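Local coordinates for sugar phosphate isomerase/epimerase (Parabacteroides distasonis, PDB 3OBE), which probably acts as an isomerase, perhaps of sugar phosphates, and has a xylose isomerase-like TIM-barrel fold, at residues E107-F112 with F152-E157. Residues are numbered along the deposited sequence; the frame is centred on the assembly and turned at random. Where two conformers were deposited one is given.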
# COMPACT_ATOMS: atom_id res chain seq x y z
N GLU A 107 -6.54 -22.24 14.38
CA GLU A 107 -7.03 -22.05 15.73
C GLU A 107 -7.16 -20.58 16.12
O GLU A 107 -8.00 -20.24 16.99
CB GLU A 107 -6.11 -22.77 16.73
CG GLU A 107 -6.18 -24.29 16.68
CD GLU A 107 -5.57 -24.94 15.40
OE1 GLU A 107 -4.63 -24.36 14.75
OE2 GLU A 107 -6.05 -26.09 15.09
N ASN A 108 -6.27 -19.75 15.55
CA ASN A 108 -6.19 -18.33 15.84
C ASN A 108 -7.08 -17.48 14.97
O ASN A 108 -7.09 -16.29 15.11
CB ASN A 108 -4.75 -17.82 15.74
CG ASN A 108 -3.92 -18.18 16.97
OD1 ASN A 108 -4.48 -18.52 17.99
ND2 ASN A 108 -2.61 -18.14 16.85
N MSE A 109 -7.84 -18.08 14.06
CA MSE A 109 -8.65 -17.28 13.12
C MSE A 109 -9.62 -16.34 13.88
O MSE A 109 -9.75 -15.18 13.50
CB MSE A 109 -9.31 -18.17 12.05
CG MSE A 109 -8.29 -18.92 11.16
SE MSE A 109 -8.90 -19.67 9.42
CE MSE A 109 -9.93 -21.21 10.08
N PRO A 110 -10.26 -16.80 14.98
CA PRO A 110 -11.10 -15.84 15.71
C PRO A 110 -10.33 -14.64 16.30
O PRO A 110 -10.90 -13.54 16.37
CB PRO A 110 -11.76 -16.69 16.81
CG PRO A 110 -11.79 -18.09 16.19
CD PRO A 110 -10.48 -18.18 15.44
N LYS A 111 -9.10 -14.84 16.76
CA LYS A 111 -8.29 -13.72 17.27
C LYS A 111 -7.97 -12.69 16.16
O LYS A 111 -7.97 -11.47 16.39
CB LYS A 111 -6.99 -14.23 17.91
CG LYS A 111 -7.19 -15.07 19.18
CD LYS A 111 -5.82 -15.52 19.75
CE LYS A 111 -5.89 -16.75 20.66
NZ LYS A 111 -4.55 -17.48 20.73
N PHE A 112 -7.64 -13.17 14.96
CA PHE A 112 -7.39 -12.28 13.86
C PHE A 112 -8.66 -11.53 13.50
O PHE A 112 -8.62 -10.32 13.17
CB PHE A 112 -6.84 -13.01 12.62
CG PHE A 112 -5.40 -13.42 12.75
CD1 PHE A 112 -4.40 -12.48 12.64
CD2 PHE A 112 -5.05 -14.75 13.00
CE1 PHE A 112 -3.05 -12.84 12.79
CE2 PHE A 112 -3.71 -15.13 13.14
CZ PHE A 112 -2.71 -14.17 13.03
N PHE A 152 -6.79 -13.90 5.63
CA PHE A 152 -6.98 -12.70 4.77
C PHE A 152 -8.41 -12.57 4.25
O PHE A 152 -8.96 -11.50 4.30
CB PHE A 152 -6.00 -12.71 3.60
CG PHE A 152 -4.54 -12.47 3.98
CD1 PHE A 152 -4.14 -12.12 5.25
CD2 PHE A 152 -3.59 -12.58 2.99
CE1 PHE A 152 -2.80 -11.86 5.51
CE2 PHE A 152 -2.28 -12.30 3.22
CZ PHE A 152 -1.88 -11.96 4.49
N ASN A 153 -9.01 -13.67 3.77
CA ASN A 153 -10.42 -13.70 3.39
C ASN A 153 -11.33 -13.22 4.51
O ASN A 153 -12.18 -12.36 4.29
CB ASN A 153 -10.84 -15.07 2.92
CG ASN A 153 -10.47 -15.36 1.49
OD1 ASN A 153 -10.25 -14.47 0.69
ND2 ASN A 153 -10.42 -16.65 1.15
N ARG A 154 -11.12 -13.73 5.71
CA ARG A 154 -11.93 -13.35 6.84
C ARG A 154 -11.75 -11.89 7.16
O ARG A 154 -12.69 -11.24 7.50
CB ARG A 154 -11.61 -14.23 8.07
CG ARG A 154 -12.10 -15.69 7.90
CD ARG A 154 -11.41 -16.60 8.91
NE ARG A 154 -11.94 -16.43 10.25
CZ ARG A 154 -12.60 -17.36 10.95
NH1 ARG A 154 -12.84 -18.56 10.44
NH2 ARG A 154 -12.99 -17.09 12.18
N ALA A 155 -10.53 -11.39 7.07
CA ALA A 155 -10.29 -9.96 7.28
C ALA A 155 -11.06 -9.12 6.28
O ALA A 155 -11.68 -8.10 6.63
CB ALA A 155 -8.81 -9.67 7.19
N GLY A 156 -11.00 -9.52 5.01
CA GLY A 156 -11.66 -8.76 3.96
C GLY A 156 -13.17 -8.77 4.06
O GLY A 156 -13.83 -7.79 3.72
N GLU A 157 -13.74 -9.87 4.52
CA GLU A 157 -15.18 -9.91 4.69
C GLU A 157 -15.56 -8.89 5.76
O GLU A 157 -16.53 -8.15 5.62
CB GLU A 157 -15.69 -11.30 5.09
CG GLU A 157 -17.21 -11.32 5.30
CD GLU A 157 -17.82 -12.71 5.33
OE1 GLU A 157 -17.05 -13.70 5.24
OE2 GLU A 157 -19.07 -12.81 5.47
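Arg154 reaches from helix 142-160 to the start of helix 109-126 and lays one face of its guanidinium against Met109, a selenomethionine. CB of Met109 sits over the centre of that group, 3.5 Å above its plane, and is 3.6 Å from CZ of Arg154. The two side chains cross at about a right angle. Farther along the selenomethionine, in the conformer given, SE lies 4.0 Å from CD of Arg154 and the terminal CE about as far from NH1 of Arg154; as a second conformer was modelled, these outer touches are doubtful. A bend in the arginine chain, chi3 75°, turns its flat end across the base of Met109. Pro110 is a peripheral neighbour, its N being 3.9 Å from NH2 of Arg154, in an oblique approach. No hydrogen bond joins the two segments, so the contact between them is one of van der Waals packing; the charge of Arg154 is met by a salt bridge from NH2 to Asp113, one turn on from Met109. Were an alanine here in place of Arg154, Asp113 would probably lose this charged partner and CB of Met109 the flat group packed against it. With just 142 Å² buried, this is a surface contact between two neighbouring outer helices of the TIM barrel, those that precede strands 130-133 and 165-169.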